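PDB 2CYB: tyrosine--tRNA ligase from Archaeoglobus fulgidus, which catalyses the ATP-dependent attachment of tyrosine to its cognate tRNA, first activating the amino acid as tyrosyl-AMP and then transferring it to the acceptor end. Local coordinates for residues R8-R12 with Q54-L59. Numbering follows the deposited sequence.
Sequences RLITR and QKLMDL
Two successive bends in the Lys55 side chain (chi2 46°, chi3 60°) carry its ammonium group to the backbone carbonyls of Ile10 and Arg12, while Arg12, extended as far as CD and then turned at chi3 (68°), sets its guanidinium beside the Asp58 carboxylate. Lys55 NZ donates to Arg12 O at 2.6 Å, in the carbonyl plane and on a lone pair. The bond from Lys55 NZ to Ile10 O, 2.8 Å long, arrives instead from well above that carbonyl's plane. A third partner lies on its own helix: Asp58 OD1, 2.9 Å from Lys55 NZ, receives the ammonium through its anti lone pair. Asp58 OD2 forms a salt bridge with Arg12 NH1 (3.1 Å) at the guanidinium edge, its hydrogen bond bent and weak and the two planes steeply inclined, and a water links Arg12 NE to Asp58 OD1. Leu9 CD1 lies over one guanidinium face, near its rim, and also packs on Asp58 CG. An alanine in place of Lys55 would probably leave Ile10 O and Arg12 O without their shared donor and Asp58 OD1 without its ammonium partner. Beyond this network, Ile10 CG2 meets Leu59 CD2 at 3.8 Å, and Leu59 continues onto Leu173 and Val175 of strand 173-177. The lysine thus ties the N-terminal helical segment and the residue after it to helix 47-61 of the class I synthetase Rossmann fold through a buried salt-bridge network.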
loop_
_atom_site.group_PDB
_atom_site.type_symbol
_atom_site.label_atom_id
_atom_site.label_comp_id
_atom_site.label_asym_id
_atom_site.label_seq_id
_atom_site.Cartn_x
_atom_site.Cartn_y
_atom_site.Cartn_z
ATOM N N ARG A 8 2.752 -16.338 35.621
ATOM C CA ARG A 8 2.560 -15.179 36.492
ATOM C C ARG A 8 3.490 -14.043 36.078
ATOM O O ARG A 8 3.084 -12.882 36.013
ATOM C CB ARG A 8 2.843 -15.554 37.952
ATOM C CG ARG A 8 1.995 -16.699 38.486
ATOM C CD ARG A 8 0.600 -16.248 38.900
ATOM N NE ARG A 8 0.604 -15.552 40.187
ATOM C CZ ARG A 8 0.954 -16.113 41.343
ATOM N NH1 ARG A 8 1.332 -17.384 41.382
ATOM N NH2 ARG A 8 0.923 -15.402 42.463
ATOM N N LEU A 9 4.744 -14.392 35.806
ATOM C CA LEU A 9 5.755 -13.425 35.403
ATOM C C LEU A 9 5.450 -12.835 34.024
ATOM O O LEU A 9 5.561 -11.619 33.814
ATOM C CB LEU A 9 7.131 -14.099 35.386
ATOM C CG LEU A 9 8.308 -13.315 34.801
ATOM C CD1 LEU A 9 8.501 -12.004 35.555
ATOM C CD2 LEU A 9 9.562 -14.170 34.874
ATOM N N ILE A 10 5.061 -13.699 33.092
ATOM C CA ILE A 10 4.747 -13.266 31.734
ATOM C C ILE A 10 3.584 -12.293 31.719
ATOM O O ILE A 10 3.618 -11.281 31.023
ATOM C CB ILE A 10 4.385 -14.467 30.816
ATOM C CG1 ILE A 10 5.622 -15.331 30.566
ATOM C CG2 ILE A 10 3.836 -13.958 29.485
ATOM C CD1 ILE A 10 5.337 -16.594 29.789
ATOM N N THR A 11 2.556 -12.583 32.500
ATOM C CA THR A 11 1.388 -11.719 32.503
ATOM C C THR A 11 1.457 -10.552 33.468
ATOM O O THR A 11 0.539 -9.734 33.507
ATOM C CB THR A 11 0.125 -12.522 32.796
ATOM O OG1 THR A 11 0.266 -13.190 34.054
ATOM C CG2 THR A 11 -0.096 -13.554 31.710
ATOM N N ARG A 12 2.535 -10.470 34.241
ATOM C CA ARG A 12 2.685 -9.379 35.201
ATOM C C ARG A 12 2.636 -8.041 34.480
ATOM O O ARG A 12 3.355 -7.821 33.498
ATOM C CB ARG A 12 4.014 -9.489 35.955
ATOM C CG ARG A 12 4.237 -8.363 36.977
ATOM C CD ARG A 12 5.529 -8.565 37.768
ATOM N NE ARG A 12 6.728 -8.413 36.945
ATOM C CZ ARG A 12 7.956 -8.727 37.349
ATOM N NH1 ARG A 12 8.997 -8.555 36.540
ATOM N NH2 ARG A 12 8.146 -9.226 38.564
ATOM N N GLN A 54 10.746 -3.991 29.398
ATOM C CA GLN A 54 10.687 -4.741 30.650
ATOM C C GLN A 54 9.921 -6.042 30.449
ATOM O O GLN A 54 10.290 -7.073 31.007
ATOM C CB GLN A 54 10.024 -3.902 31.756
ATOM C CG GLN A 54 9.825 -4.648 33.088
ATOM C CD GLN A 54 11.131 -5.063 33.745
ATOM O OE1 GLN A 54 11.311 -6.225 34.115
ATOM N NE2 GLN A 54 12.045 -4.114 33.902
ATOM N N LYS A 55 8.865 -6.004 29.641
ATOM C CA LYS A 55 8.091 -7.209 29.393
ATOM C C LYS A 55 8.936 -8.225 28.625
ATOM O O LYS A 55 8.833 -9.428 28.863
ATOM C CB LYS A 55 6.805 -6.877 28.631
ATOM C CG LYS A 55 5.909 -8.078 28.358
ATOM C CD LYS A 55 5.733 -8.963 29.597
ATOM C CE LYS A 55 5.105 -8.217 30.770
ATOM N NZ LYS A 55 5.068 -9.057 32.011
ATOM N N LEU A 56 9.781 -7.748 27.712
ATOM C CA LEU A 56 10.645 -8.659 26.968
ATOM C C LEU A 56 11.640 -9.319 27.923
ATOM O O LEU A 56 11.967 -10.494 27.762
ATOM C CB LEU A 56 11.397 -7.925 25.849
ATOM C CG LEU A 56 10.582 -7.589 24.591
ATOM C CD1 LEU A 56 11.473 -6.896 23.575
ATOM C CD2 LEU A 56 9.998 -8.865 23.987
ATOM N N MET A 57 12.118 -8.570 28.915
ATOM C CA MET A 57 13.059 -9.123 29.889
ATOM C C MET A 57 12.345 -10.149 30.762
ATOM O O MET A 57 12.937 -11.147 31.164
ATOM C CB MET A 57 13.675 -8.015 30.751
ATOM C CG MET A 57 14.655 -7.137 29.987
ATOM S SD MET A 57 15.530 -5.938 31.017
ATOM C CE MET A 57 16.974 -6.881 31.454
ATOM N N ASP A 58 11.071 -9.906 31.058
ATOM C CA ASP A 58 10.292 -10.857 31.845
ATOM C C ASP A 58 10.214 -12.148 31.029
ATOM O O ASP A 58 10.480 -13.233 31.535
ATOM C CB ASP A 58 8.856 -10.357 32.074
ATOM C CG ASP A 58 8.778 -9.139 32.989
ATOM O OD1 ASP A 58 7.667 -8.568 33.116
ATOM O OD2 ASP A 58 9.807 -8.760 33.583
ATOM N N LEU A 59 9.847 -12.018 29.756
ATOM C CA LEU A 59 9.708 -13.169 28.862
ATOM C C LEU A 59 10.992 -13.967 28.694
ATOM O O LEU A 59 10.969 -15.202 28.668
ATOM C CB LEU A 59 9.195 -12.708 27.489
ATOM C CG LEU A 59 7.693 -12.414 27.442
ATOM C CD1 LEU A 59 7.363 -11.466 26.289
ATOM C CD2 LEU A 59 6.934 -13.721 27.309
HETATM O O HOH W 1 6.800 -6.598 34.579
#